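Local coordinates for protein hyaluronidase (Thermobaculum terrenum, PDB 5DIY) that is an O-GlcNAc hydrolase of glycoside hydrolase family 84 and probably cleaves N-acetylglucosamine from O-GlcNAc-modified proteins, at residues D171-Y176 with Q211-R216; P268-A273 with V292-G297; L301-K306 with Q355-R360; D428-R433 with V440-L445. One frame throughout, in Å; residues are numbered along the deposited sequence.

Interaction 1: D171-Y176 with Q211-R216; sequences DPNLEY and QKSLQR
P172 and N173 both meet the side chain of S213. They lie in the loop that leads into helix 175-183, and S213 is near the end of helix 204-214. A type I turn runs from D171 to L174. D171 makes an Asx turn in it: its OD1 accepts a hydrogen bond from the backbone N of N173. P172 then offers its carbonyl: S213 OG donates to P172 O over 2.7 Å, tilted 30° from the carbonyl plane. The serine hydroxyl lies beside its own backbone N (chi1 -59°), and this turns it to the loop. N173 adds a second, weak bond, with its ND2 donating to S213 OG at 3.3 Å and an N-H...O angle of 128°. L174 takes the N-cap position, and helix 175-183 starts after it. On the other side, Q215 ends helix 204-214 in a Schellman motif. Replacing S213 by an alanine would probably leave the carbonyl of the buried P172 without this donor and N173 ND2 without its weak acceptor. The hydroxyl thus both gives and receives. The join between this loop and helix 204-214, among the outer helices of the TIM barrel, is polar, a strong bond backed by a weak one.

Interaction 2: P268-A273 with V292-G297; sequences PLYTFA and VSTLLG
Y270 faces T294 and L295 between helix 262-277 and helix 284-296, and has the greatest share of surface buried here. Its CG is anti to the backbone N (chi1 -174°), which carries the ring out toward the other helix. The two ends of the tyrosine side chain do different work.

At the root the contact is apolar. L295 CD1 lies 4.2 Å from Y270 CB, a loose van der Waals approach. L295 CG sits beside its own backbone N (chi1 -60°), and the branch that reaches the tyrosine approaches its ring obliquely.

At the far end the contact is polar but indirect. Y270 OH and T294 OG1 are 3.9 Å apart, too far for a direct bond, and the two side chains cross at about a right angle. A water spans the gap. It lies in the ring plane at the edge of Y270, 2.6 Å from Y270 OH, and it donates to T294 OG1 at 3.2 Å. T294 OG1 is also bonded to the carbonyl of Q290 one turn earlier in its helix, so the hydroxyl has a partner on its own helix as well as the water.

Helix 262-277 follows strand 251-256, the last strand of the barrel, and L269 and F272 turn to that strand. Y270 also touches Q290 and A291 of helix 284-296. The other side of helix 284-296 receives helix 301-308, with V292 against L301 and M304.

Interaction 3: L301-K306 with Q355-R360; sequences LSAMEK and QTTYSR
A303 and T357 mark the crossing of two helices, a helix-helix contact between helix 301-308 and helix 340-362. It lies among the helices that follow the TIM barrel in the chain. The axes of the two segments pass 8.9 Å apart at a signed angle of -119°, well away from antiparallel. The alanine side chain is small enough to let the backbones come close: the CA atoms of A303 and T357 are 4.6 Å apart.

No hydrogen bond joins the two segments, and the contact rests on van der Waals touch. R360 lays its CG alongside A303 CB at 3.5 Å. Its outer part reaches the loop residues D299 and N300. K306 and T357 cross at about a right angle. T357 OG1 sits 3.3 Å from K306 CB and equally near K306 CG, but its hydrogen bond goes to the carbonyl of S353 on its own helix. The bend of K306 at chi2 leaves the first part of its chain on T357, while NZ goes on to a salt bridge with E350, also on helix 340-362, and a bond with Q309. M304 points the other way, to W288 of helix 284-296.

T357 CG2 is anti to the backbone N (chi1 -64° for OG1), and this branch comes within 3.1 Å of A303 O, a tight methyl-to-carbonyl approach.

Interaction 4: D428-R433 with V440-L445; sequences DAVDFR and VVRNFL
R442 reaches back from helix 440-451 to A429 and V430, just after helix 412-428. The contact spans the short connection between helices 412-428 and 440-451.

Hydrogen bonding comes first. R442 NH2 donates to A429 O at 3.0 Å, with a nearly straight N-H...O angle of 163°. The oxygen lies at the edge of the guanidinium, in its plane. Seen from the carbonyl, the donor stands well above the plane, 62° out of it. F432 N also bonds A429 O, from the opposite face, so two donors grip one oxygen.

Van der Waals contacts lie beside this bond. R442 NH1 lies 3.7 Å from A429 CB and 4.1 Å from V430 CG2. V430 N is at the guanidinium edge too, 3.5 Å from R442 NH1, but makes no bond there.

The charge has its partner next door: R442 NE forms a salt bridge with D439, just before the helix. The arginine starts extended and bends at chi3 (-64°), which swings the guanidinium onto segment 428-433. With a leucine here, A429 O would probably lose one of its two donors and D439 its charged mate.

Around the contact, helix 373-398 supplies W382, which touches A429 and V441 and meets the F432 ring edge-to-face. L426 of helix 412-428 lies against R442, and V440 and F444 pack on helix 322-336.

Overall arrangement
Interactions 1 and 2 belong to the barrel region, and interactions 3 and 4 involve the helices that follow it. Interaction 1 is a buried contact; the other three are partly buried. Interaction 1 lies opposite 3 and 4 about the chain's centre, with centres about 46 and 44 Å apart. Interactions 2 and 3 touch: helix 284-296 and helix 301-308 are consecutive, and L296 adds its CD1 to the packing, 3.9 Å from M304 CE. Interactions 3 and 4 do not meet, but helix 373-398 borders both. Chemistry varies: a serine-to-carbonyl bond in 1, a water bridge in 2, van der Waals packing at a helix crossing in 3 and an arginine-to-carbonyl bond in 4.

Interaction 1: D171-Y176 with Q211-R216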
loop_
_atom_site.group_PDB
_atom_site.type_symbol
_atom_site.label_atom_id
_atom_site.label_comp_id
_atom_site.label_asym_id
_atom_site.label_seq_id
_atom_site.Cartn_x
_atom_site.Cartn_y
_atom_site.Cartn_z
ATOM N N ASP C 171 -18.619 2.122 7.590
ATOM C CA ASP C 171 -19.999 1.769 7.947
ATOM C C ASP C 171 -20.819 1.480 6.679
ATOM O O ASP C 171 -21.171 2.415 5.952
ATOM C CB ASP C 171 -20.636 2.905 8.770
ATOM C CG ASP C 171 -22.026 2.555 9.324
ATOM O OD1 ASP C 171 -22.615 1.507 8.968
ATOM O OD2 ASP C 171 -22.531 3.357 10.136
ATOM N N PRO C 172 -21.146 0.192 6.421
ATOM C CA PRO C 172 -21.908 -0.136 5.214
ATOM C C PRO C 172 -23.403 0.215 5.292
ATOM O O PRO C 172 -24.076 0.197 4.260
ATOM C CB PRO C 172 -21.732 -1.649 5.105
ATOM C CG PRO C 172 -21.669 -2.102 6.520
ATOM C CD PRO C 172 -20.988 -0.995 7.285
ATOM N N ASN C 173 -23.913 0.533 6.486
ATOM C CA ASN C 173 -25.330 0.874 6.671
ATOM C C ASN C 173 -25.605 2.371 6.786
ATOM O O ASN C 173 -26.687 2.769 7.202
ATOM C CB ASN C 173 -25.888 0.113 7.883
ATOM C CG ASN C 173 -25.910 -1.385 7.659
ATOM O OD1 ASN C 173 -25.386 -2.155 8.459
ATOM N ND2 ASN C 173 -26.503 -1.807 6.551
ATOM N N LEU C 174 -24.643 3.196 6.371
ATOM C CA LEU C 174 -24.788 4.650 6.422
ATOM C C LEU C 174 -25.922 5.100 5.500
ATOM O O LEU C 174 -26.129 4.514 4.434
ATOM C CB LEU C 174 -23.472 5.317 6.008
ATOM C CG LEU C 174 -23.285 6.803 6.308
ATOM C CD1 LEU C 174 -23.073 7.029 7.799
ATOM C CD2 LEU C 174 -22.109 7.348 5.513
ATOM N N GLU C 175 -26.656 6.129 5.924
ATOM C CA GLU C 175 -27.821 6.634 5.186
ATOM C C GLU C 175 -27.477 7.015 3.744
ATOM O O GLU C 175 -28.198 6.654 2.811
ATOM C CB GLU C 175 -28.432 7.836 5.920
ATOM C CG GLU C 175 -29.659 8.443 5.250
ATOM C CD GLU C 175 -30.273 9.568 6.067
ATOM O OE1 GLU C 175 -30.930 9.269 7.083
ATOM O OE2 GLU C 175 -30.106 10.749 5.688
ATOM N N TYR C 176 -26.382 7.756 3.584
ATOM C CA TYR C 176 -25.825 8.091 2.274
ATOM C C TYR C 176 -25.760 6.862 1.334
ATOM O O TYR C 176 -26.210 6.930 0.190
ATOM C CB TYR C 176 -24.434 8.736 2.462
ATOM C CG TYR C 176 -23.607 8.854 1.203
ATOM C CD1 TYR C 176 -22.862 7.767 0.741
ATOM C CD2 TYR C 176 -23.544 10.048 0.484
ATOM C CE1 TYR C 176 -22.104 7.859 -0.410
ATOM C CE2 TYR C 176 -22.776 10.148 -0.669
ATOM C CZ TYR C 176 -22.061 9.045 -1.111
ATOM O OH TYR C 176 -21.299 9.107 -2.254
ATOM N N GLN C 211 -23.533 -4.954 0.022
ATOM C CA GLN C 211 -24.410 -5.368 -1.072
ATOM C C GLN C 211 -25.881 -5.021 -0.811
ATOM O O GLN C 211 -26.570 -4.587 -1.725
ATOM C CB GLN C 211 -24.244 -6.874 -1.358
ATOM C CG GLN C 211 -25.322 -7.491 -2.245
ATOM C CD GLN C 211 -24.994 -8.905 -2.700
ATOM O OE1 GLN C 211 -24.142 -9.579 -2.121
ATOM N NE2 GLN C 211 -25.681 -9.361 -3.740
ATOM N N LYS C 212 -26.340 -5.202 0.428
ATOM C CA LYS C 212 -27.726 -4.890 0.805
ATOM C C LYS C 212 -28.022 -3.402 0.683
ATOM O O LYS C 212 -29.010 -3.022 0.065
ATOM C CB LYS C 212 -28.044 -5.364 2.229
ATOM C CG LYS C 212 -28.063 -6.875 2.397
ATOM N N SER C 213 -27.155 -2.566 1.255
ATOM C CA SER C 213 -27.330 -1.109 1.191
ATOM C C SER C 213 -27.270 -0.575 -0.235
ATOM O O SER C 213 -28.069 0.280 -0.612
ATOM C CB SER C 213 -26.295 -0.392 2.055
ATOM O OG SER C 213 -26.398 -0.796 3.404
ATOM N N LEU C 214 -26.337 -1.091 -1.032
ATOM C CA LEU C 214 -26.188 -0.639 -2.422
ATOM C C LEU C 214 -27.224 -1.245 -3.376
ATOM O O LEU C 214 -27.372 -0.768 -4.501
ATOM C CB LEU C 214 -24.771 -0.931 -2.932
ATOM C CG LEU C 214 -23.626 -0.188 -2.236
ATOM C CD1 LEU C 214 -22.294 -0.644 -2.801
ATOM C CD2 LEU C 214 -23.772 1.323 -2.363
ATOM N N GLN C 215 -27.918 -2.294 -2.929
ATOM C CA GLN C 215 -28.851 -3.076 -3.751
ATOM C C GLN C 215 -28.173 -3.647 -5.001
ATOM O O GLN C 215 -28.803 -3.814 -6.036
ATOM C CB GLN C 215 -30.107 -2.266 -4.099
ATOM C CG GLN C 215 -30.873 -1.787 -2.867
ATOM C CD GLN C 215 -32.116 -0.988 -3.208
ATOM O OE1 GLN C 215 -32.754 -1.221 -4.232
ATOM N NE2 GLN C 215 -32.466 -0.039 -2.347
ATOM N N ARG C 216 -26.880 -3.951 -4.875
ATOM C CA ARG C 216 -26.081 -4.545 -5.947
ATOM C C ARG C 216 -24.769 -5.062 -5.345
ATOM O O ARG C 216 -24.345 -4.567 -4.294
ATOM C CB ARG C 216 -25.771 -3.514 -7.041
ATOM C CG ARG C 216 -24.717 -2.475 -6.652
ATOM C CD ARG C 216 -24.903 -1.167 -7.386
ATOM N NE ARG C 216 -26.134 -0.507 -6.964
ATOM C CZ ARG C 216 -26.720 0.513 -7.590
ATOM N NH1 ARG C 216 -26.196 1.040 -8.704
ATOM N NH2 ARG C 216 -27.856 1.004 -7.099
#

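Interaction 2: P268-A273 with V292-G297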
loop_
_atom_site.group_PDB
_atom_site.type_symbol
_atom_site.label_atom_id
_atom_site.label_comp_id
_atom_site.label_asym_id
_atom_site.label_seq_id
_atom_site.Cartn_x
_atom_site.Cartn_y
_atom_site.Cartn_z
ATOM N N PRO C 268 3.499 -8.290 -4.987
ATOM C CA PRO C 268 2.162 -8.502 -4.407
ATOM C C PRO C 268 1.034 -8.621 -5.429
ATOM O O PRO C 268 0.084 -9.372 -5.192
ATOM C CB PRO C 268 1.955 -7.265 -3.517
ATOM C CG PRO C 268 2.894 -6.249 -4.044
ATOM C CD PRO C 268 4.081 -7.018 -4.524
ATOM N N LEU C 269 1.133 -7.906 -6.552
ATOM C CA LEU C 269 0.131 -8.029 -7.629
ATOM C C LEU C 269 0.075 -9.433 -8.235
ATOM O O LEU C 269 -1.013 -9.914 -8.581
ATOM C CB LEU C 269 0.333 -6.970 -8.722
ATOM C CG LEU C 269 0.029 -5.516 -8.326
ATOM C CD1 LEU C 269 0.402 -4.592 -9.477
ATOM C CD2 LEU C 269 -1.425 -5.321 -7.915
ATOM N N TYR C 270 1.230 -10.090 -8.351
ATOM C CA TYR C 270 1.280 -11.500 -8.751
ATOM C C TYR C 270 0.415 -12.355 -7.823
ATOM O O TYR C 270 -0.377 -13.168 -8.287
ATOM C CB TYR C 270 2.724 -12.025 -8.763
ATOM C CG TYR C 270 2.883 -13.429 -9.312
ATOM C CD1 TYR C 270 2.597 -14.546 -8.526
ATOM C CD2 TYR C 270 3.327 -13.646 -10.619
ATOM C CE1 TYR C 270 2.736 -15.830 -9.022
ATOM C CE2 TYR C 270 3.476 -14.934 -11.123
ATOM C CZ TYR C 270 3.180 -16.021 -10.319
ATOM O OH TYR C 270 3.320 -17.308 -10.795
ATOM N N THR C 271 0.567 -12.154 -6.515
ATOM C CA THR C 271 -0.171 -12.938 -5.521
ATOM C C THR C 271 -1.663 -12.603 -5.537
ATOM O O THR C 271 -2.513 -13.490 -5.400
ATOM C CB THR C 271 0.408 -12.782 -4.093
ATOM O OG1 THR C 271 0.224 -11.438 -3.606
ATOM C CG2 THR C 271 1.889 -13.152 -4.069
ATOM N N PHE C 272 -1.956 -11.319 -5.695
ATOM C CA PHE C 272 -3.315 -10.820 -5.903
ATOM C C PHE C 272 -3.991 -11.527 -7.082
ATOM O O PHE C 272 -5.105 -12.025 -6.941
ATOM C CB PHE C 272 -3.252 -9.296 -6.077
ATOM C CG PHE C 272 -4.513 -8.654 -6.591
ATOM C CD1 PHE C 272 -5.651 -8.579 -5.799
ATOM C CD2 PHE C 272 -4.539 -8.056 -7.853
ATOM C CE1 PHE C 272 -6.811 -7.957 -6.261
ATOM C CE2 PHE C 272 -5.692 -7.431 -8.323
ATOM C CZ PHE C 272 -6.832 -7.378 -7.524
ATOM N N ALA C 273 -3.290 -11.615 -8.214
ATOM C CA ALA C 273 -3.801 -12.298 -9.419
ATOM C C ALA C 273 -4.056 -13.795 -9.217
ATOM O O ALA C 273 -5.041 -14.334 -9.728
ATOM C CB ALA C 273 -2.852 -12.088 -10.591
ATOM N N VAL C 292 8.246 -14.523 -6.375
ATOM C CA VAL C 292 9.679 -14.194 -6.262
ATOM C C VAL C 292 10.523 -14.971 -7.289
ATOM O O VAL C 292 11.369 -14.381 -7.952
ATOM C CB VAL C 292 10.228 -14.435 -4.824
ATOM C CG1 VAL C 292 11.757 -14.378 -4.782
ATOM C CG2 VAL C 292 9.652 -13.417 -3.848
ATOM N N SER C 293 10.287 -16.278 -7.409
ATOM C CA SER C 293 11.012 -17.131 -8.370
ATOM C C SER C 293 10.843 -16.675 -9.824
ATOM O O SER C 293 11.835 -16.453 -10.521
ATOM C CB SER C 293 10.557 -18.583 -8.247
ATOM O OG SER C 293 10.729 -19.042 -6.924
ATOM N N THR C 294 9.592 -16.532 -10.258
ATOM C CA THR C 294 9.250 -16.069 -11.611
ATOM C C THR C 294 9.829 -14.688 -11.922
ATOM O O THR C 294 10.507 -14.501 -12.936
ATOM C CB THR C 294 7.717 -15.984 -11.796
ATOM O OG1 THR C 294 7.128 -17.267 -11.564
ATOM C CG2 THR C 294 7.348 -15.510 -13.214
ATOM N N LEU C 295 9.559 -13.729 -11.041
ATOM C CA LEU C 295 9.910 -12.327 -11.280
ATOM C C LEU C 295 11.378 -11.991 -10.994
ATOM O O LEU C 295 11.975 -11.206 -11.724
ATOM C CB LEU C 295 8.993 -11.408 -10.464
ATOM C CG LEU C 295 7.495 -11.534 -10.782
ATOM C CD1 LEU C 295 6.633 -10.949 -9.670
ATOM C CD2 LEU C 295 7.163 -10.874 -12.118
ATOM N N LEU C 296 11.942 -12.573 -9.937
ATOM C CA LEU C 296 13.295 -12.230 -9.470
ATOM C C LEU C 296 14.336 -13.354 -9.565
ATOM O O LEU C 296 15.523 -13.073 -9.481
ATOM C CB LEU C 296 13.234 -11.733 -8.017
ATOM C CG LEU C 296 12.218 -10.638 -7.689
ATOM C CD1 LEU C 296 12.280 -10.289 -6.209
ATOM C CD2 LEU C 296 12.450 -9.395 -8.537
ATOM N N GLY C 297 13.902 -14.604 -9.719
ATOM C CA GLY C 297 14.812 -15.747 -9.855
ATOM C C GLY C 297 14.862 -16.604 -8.601
ATOM O O GLY C 297 14.893 -16.079 -7.493
HETATM O O HOH W 1 4.398 -17.535 -13.137
#

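Interaction 3: L301-K306 with Q355-R360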
loop_
_atom_site.group_PDB
_atom_site.type_symbol
_atom_site.label_atom_id
_atom_site.label_comp_id
_atom_site.label_asym_id
_atom_site.label_seq_id
_atom_site.Cartn_x
_atom_site.Cartn_y
_atom_site.Cartn_z
ATOM N N LEU C 301 15.442 -16.398 -3.717
ATOM C CA LEU C 301 14.269 -16.745 -2.918
ATOM C C LEU C 301 14.518 -16.670 -1.407
ATOM O O LEU C 301 13.793 -15.961 -0.704
ATOM C CB LEU C 301 13.743 -18.127 -3.312
ATOM C CG LEU C 301 12.475 -18.644 -2.626
ATOM C CD1 LEU C 301 11.358 -17.610 -2.678
ATOM C CD2 LEU C 301 12.037 -19.957 -3.260
ATOM N N SER C 302 15.536 -17.375 -0.910
ATOM C CA SER C 302 15.801 -17.408 0.543
ATOM C C SER C 302 16.237 -16.036 1.065
ATOM O O SER C 302 15.871 -15.650 2.175
ATOM C CB SER C 302 16.816 -18.501 0.920
ATOM O OG SER C 302 18.094 -18.243 0.364
ATOM N N ALA C 303 16.989 -15.294 0.255
ATOM C CA ALA C 303 17.329 -13.906 0.575
ATOM C C ALA C 303 16.102 -12.980 0.614
ATOM O O ALA C 303 16.011 -12.089 1.468
ATOM C CB ALA C 303 18.343 -13.373 -0.409
ATOM N N MET C 304 15.167 -13.182 -0.311
ATOM C CA MET C 304 13.926 -12.402 -0.310
ATOM C C MET C 304 13.066 -12.754 0.899
ATOM O O MET C 304 12.569 -11.857 1.570
ATOM C CB MET C 304 13.139 -12.578 -1.620
ATOM C CG MET C 304 13.701 -11.772 -2.791
ATOM S SD MET C 304 13.773 -9.994 -2.513
ATOM C CE MET C 304 12.033 -9.604 -2.336
ATOM N N GLU C 305 12.911 -14.046 1.179
ATOM C CA GLU C 305 12.229 -14.509 2.394
ATOM C C GLU C 305 12.755 -13.763 3.626
ATOM O O GLU C 305 11.978 -13.198 4.399
ATOM C CB GLU C 305 12.410 -16.022 2.582
ATOM C CG GLU C 305 11.575 -16.897 1.652
ATOM C CD GLU C 305 10.145 -17.130 2.133
ATOM O OE1 GLU C 305 9.660 -16.426 3.048
ATOM O OE2 GLU C 305 9.481 -18.036 1.588
ATOM N N LYS C 306 14.077 -13.730 3.777
ATOM C CA LYS C 306 14.705 -13.085 4.934
ATOM C C LYS C 306 14.484 -11.576 4.972
ATOM O O LYS C 306 14.179 -11.024 6.019
ATOM C CB LYS C 306 16.214 -13.368 4.968
ATOM C CG LYS C 306 16.862 -13.029 6.297
ATOM C CD LYS C 306 16.476 -14.069 7.341
ATOM C CE LYS C 306 16.646 -13.558 8.742
ATOM N NZ LYS C 306 15.998 -14.486 9.706
ATOM N N GLN C 355 23.466 -9.945 6.675
ATOM C CA GLN C 355 24.584 -9.570 5.785
ATOM C C GLN C 355 24.569 -10.344 4.475
ATOM O O GLN C 355 24.715 -9.750 3.405
ATOM C CB GLN C 355 25.941 -9.776 6.482
ATOM C CG GLN C 355 26.197 -8.777 7.593
ATOM C CD GLN C 355 27.414 -9.094 8.445
ATOM O OE1 GLN C 355 27.910 -10.219 8.461
ATOM N NE2 GLN C 355 27.897 -8.095 9.166
ATOM N N THR C 356 24.395 -11.662 4.578
ATOM C CA THR C 356 24.258 -12.559 3.425
ATOM C C THR C 356 23.083 -12.145 2.536
ATOM O O THR C 356 23.203 -12.107 1.311
ATOM C CB THR C 356 24.036 -14.012 3.901
ATOM O OG1 THR C 356 25.192 -14.455 4.613
ATOM C CG2 THR C 356 23.766 -14.977 2.739
ATOM N N THR C 357 21.952 -11.854 3.179
ATOM C CA THR C 357 20.742 -11.409 2.501
ATOM C C THR C 357 20.967 -10.110 1.744
ATOM O O THR C 357 20.630 -10.024 0.565
ATOM C CB THR C 357 19.590 -11.228 3.507
ATOM O OG1 THR C 357 19.268 -12.500 4.069
ATOM C CG2 THR C 357 18.347 -10.639 2.840
ATOM N N TYR C 358 21.531 -9.111 2.415
ATOM C CA TYR C 358 21.818 -7.843 1.758
ATOM C C TYR C 358 22.757 -8.045 0.577
ATOM O O TYR C 358 22.470 -7.586 -0.525
ATOM C CB TYR C 358 22.430 -6.821 2.717
ATOM C CG TYR C 358 22.961 -5.612 1.988
ATOM C CD1 TYR C 358 22.108 -4.574 1.619
ATOM C CD2 TYR C 358 24.312 -5.527 1.617
ATOM C CE1 TYR C 358 22.579 -3.472 0.928
ATOM C CE2 TYR C 358 24.797 -4.427 0.917
ATOM C CZ TYR C 358 23.926 -3.403 0.579
ATOM O OH TYR C 358 24.389 -2.311 -0.097
ATOM N N SER C 359 23.880 -8.716 0.825
ATOM C CA SER C 359 24.905 -8.927 -0.208
ATOM C C SER C 359 24.339 -9.589 -1.464
ATOM O O SER C 359 24.626 -9.154 -2.575
ATOM C CB SER C 359 26.079 -9.739 0.356
ATOM O OG SER C 359 26.834 -8.948 1.265
ATOM N N ARG C 360 23.531 -10.629 -1.265
ATOM C CA ARG C 360 22.831 -11.333 -2.347
ATOM C C ARG C 360 21.959 -10.392 -3.185
ATOM O O ARG C 360 22.109 -10.317 -4.411
ATOM C CB ARG C 360 21.978 -12.461 -1.744
ATOM C CG ARG C 360 21.018 -13.178 -2.691
ATOM C CD ARG C 360 21.715 -13.990 -3.759
ATOM N NE ARG C 360 22.456 -15.126 -3.201
ATOM C CZ ARG C 360 22.939 -16.152 -3.908
ATOM N NH1 ARG C 360 22.758 -16.239 -5.227
ATOM N NH2 ARG C 360 23.609 -17.114 -3.280
#

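Interaction 4: D428-R433 with V440-L445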
loop_
_atom_site.group_PDB
_atom_site.type_symbol
_atom_site.label_atom_id
_atom_site.label_comp_id
_atom_site.label_asym_id
_atom_site.label_seq_id
_atom_site.Cartn_x
_atom_site.Cartn_y
_atom_site.Cartn_z
ATOM N N ASP C 428 21.151 9.384 14.504
ATOM C CA ASP C 428 21.086 9.427 13.027
ATOM C C ASP C 428 19.873 8.677 12.482
ATOM O O ASP C 428 19.289 9.094 11.483
ATOM C CB ASP C 428 22.330 8.776 12.374
ATOM C CG ASP C 428 23.614 9.576 12.561
ATOM O OD1 ASP C 428 23.566 10.798 12.849
ATOM O OD2 ASP C 428 24.690 8.953 12.402
ATOM N N ALA C 429 19.530 7.555 13.126
ATOM C CA ALA C 429 18.406 6.712 12.702
ATOM C C ALA C 429 17.032 7.400 12.810
ATOM O O ALA C 429 16.093 6.995 12.137
ATOM C CB ALA C 429 18.408 5.391 13.462
ATOM N N VAL C 430 16.925 8.451 13.623
ATOM C CA VAL C 430 15.725 9.308 13.628
ATOM C C VAL C 430 15.400 9.837 12.213
ATOM O O VAL C 430 14.225 9.979 11.869
ATOM C CB VAL C 430 15.845 10.469 14.651
ATOM C CG1 VAL C 430 14.674 11.447 14.530
ATOM C CG2 VAL C 430 15.917 9.922 16.075
ATOM N N ASP C 431 16.437 10.086 11.405
ATOM C CA ASP C 431 16.293 10.569 10.017
ATOM C C ASP C 431 16.144 9.510 8.922
ATOM O O ASP C 431 16.107 9.865 7.738
ATOM C CB ASP C 431 17.486 11.474 9.659
ATOM C CG ASP C 431 17.550 12.717 10.509
ATOM O OD1 ASP C 431 16.479 13.216 10.920
ATOM O OD2 ASP C 431 18.668 13.207 10.767
ATOM N N PHE C 432 16.056 8.227 9.276
ATOM C CA PHE C 432 15.831 7.183 8.268
ATOM C C PHE C 432 14.530 7.464 7.526
ATOM O O PHE C 432 13.555 7.876 8.134
ATOM C CB PHE C 432 15.801 5.774 8.903
ATOM C CG PHE C 432 17.167 5.160 9.140
ATOM C CD1 PHE C 432 18.342 5.924 9.137
ATOM C CD2 PHE C 432 17.271 3.795 9.395
ATOM C CE1 PHE C 432 19.575 5.331 9.376
ATOM C CE2 PHE C 432 18.504 3.201 9.623
ATOM C CZ PHE C 432 19.657 3.971 9.616
ATOM N N ARG C 433 14.551 7.266 6.212
ATOM C CA ARG C 433 13.404 7.536 5.338
ATOM C C ARG C 433 12.419 6.369 5.252
ATOM O O ARG C 433 11.247 6.584 4.926
ATOM C CB ARG C 433 13.880 7.871 3.922
ATOM C CG ARG C 433 14.768 9.107 3.812
ATOM C CD ARG C 433 15.773 8.927 2.684
ATOM N NE ARG C 433 16.432 10.166 2.275
ATOM C CZ ARG C 433 17.436 10.241 1.396
ATOM N NH1 ARG C 433 17.927 9.142 0.814
ATOM N NH2 ARG C 433 17.957 11.428 1.091
ATOM N N VAL C 440 11.893 -2.068 15.686
ATOM C CA VAL C 440 12.266 -3.237 16.481
ATOM C C VAL C 440 13.778 -3.234 16.737
ATOM O O VAL C 440 14.213 -3.410 17.871
ATOM C CB VAL C 440 11.846 -4.562 15.805
ATOM C CG1 VAL C 440 12.203 -5.749 16.694
ATOM C CG2 VAL C 440 10.351 -4.560 15.497
ATOM N N VAL C 441 14.569 -3.016 15.693
ATOM C CA VAL C 441 16.025 -2.946 15.853
ATOM C C VAL C 441 16.375 -1.696 16.659
ATOM O O VAL C 441 17.179 -1.765 17.585
ATOM C CB VAL C 441 16.769 -2.993 14.505
ATOM C CG1 VAL C 441 18.274 -2.839 14.706
ATOM C CG2 VAL C 441 16.485 -4.304 13.795
ATOM N N ARG C 442 15.737 -0.571 16.334
ATOM C CA ARG C 442 15.895 0.666 17.110
ATOM C C ARG C 442 15.736 0.432 18.608
ATOM O O ARG C 442 16.646 0.752 19.389
ATOM C CB ARG C 442 14.890 1.725 16.655
ATOM C CG ARG C 442 15.104 3.107 17.253
ATOM C CD ARG C 442 13.896 4.001 17.017
ATOM N NE ARG C 442 13.706 4.246 15.592
ATOM C CZ ARG C 442 14.375 5.141 14.867
ATOM N NH1 ARG C 442 15.292 5.923 15.419
ATOM N NH2 ARG C 442 14.114 5.258 13.567
ATOM N N ASN C 443 14.594 -0.141 19.000
ATOM C CA ASN C 443 14.280 -0.340 20.424
ATOM C C ASN C 443 15.263 -1.304 21.094
ATOM O O ASN C 443 15.613 -1.117 22.250
ATOM C CB ASN C 443 12.831 -0.820 20.638
ATOM C CG ASN C 443 11.778 0.191 20.176
ATOM O OD1 ASN C 443 12.026 1.393 20.075
ATOM N ND2 ASN C 443 10.581 -0.309 19.896
ATOM N N PHE C 444 15.717 -2.317 20.357
ATOM C CA PHE C 444 16.739 -3.227 20.865
ATOM C C PHE C 444 18.044 -2.481 21.134
ATOM O O PHE C 444 18.619 -2.617 22.205
ATOM C CB PHE C 444 16.981 -4.398 19.904
ATOM C CG PHE C 444 18.059 -5.351 20.365
ATOM C CD1 PHE C 444 17.861 -6.146 21.493
ATOM C CD2 PHE C 444 19.268 -5.457 19.668
ATOM C CE1 PHE C 444 18.850 -7.028 21.927
ATOM C CE2 PHE C 444 20.263 -6.328 20.096
ATOM C CZ PHE C 444 20.055 -7.116 21.228
ATOM N N LEU C 445 18.483 -1.680 20.169
ATOM C CA LEU C 445 19.712 -0.888 20.308
ATOM C C LEU C 445 19.642 0.132 21.449
ATOM O O LEU C 445 20.615 0.300 22.202
ATOM C CB LEU C 445 20.071 -0.212 18.971
ATOM C CG LEU C 445 20.460 -1.192 17.856
ATOM C CD1 LEU C 445 20.578 -0.496 16.506
ATOM C CD2 LEU C 445 21.740 -1.940 18.191
#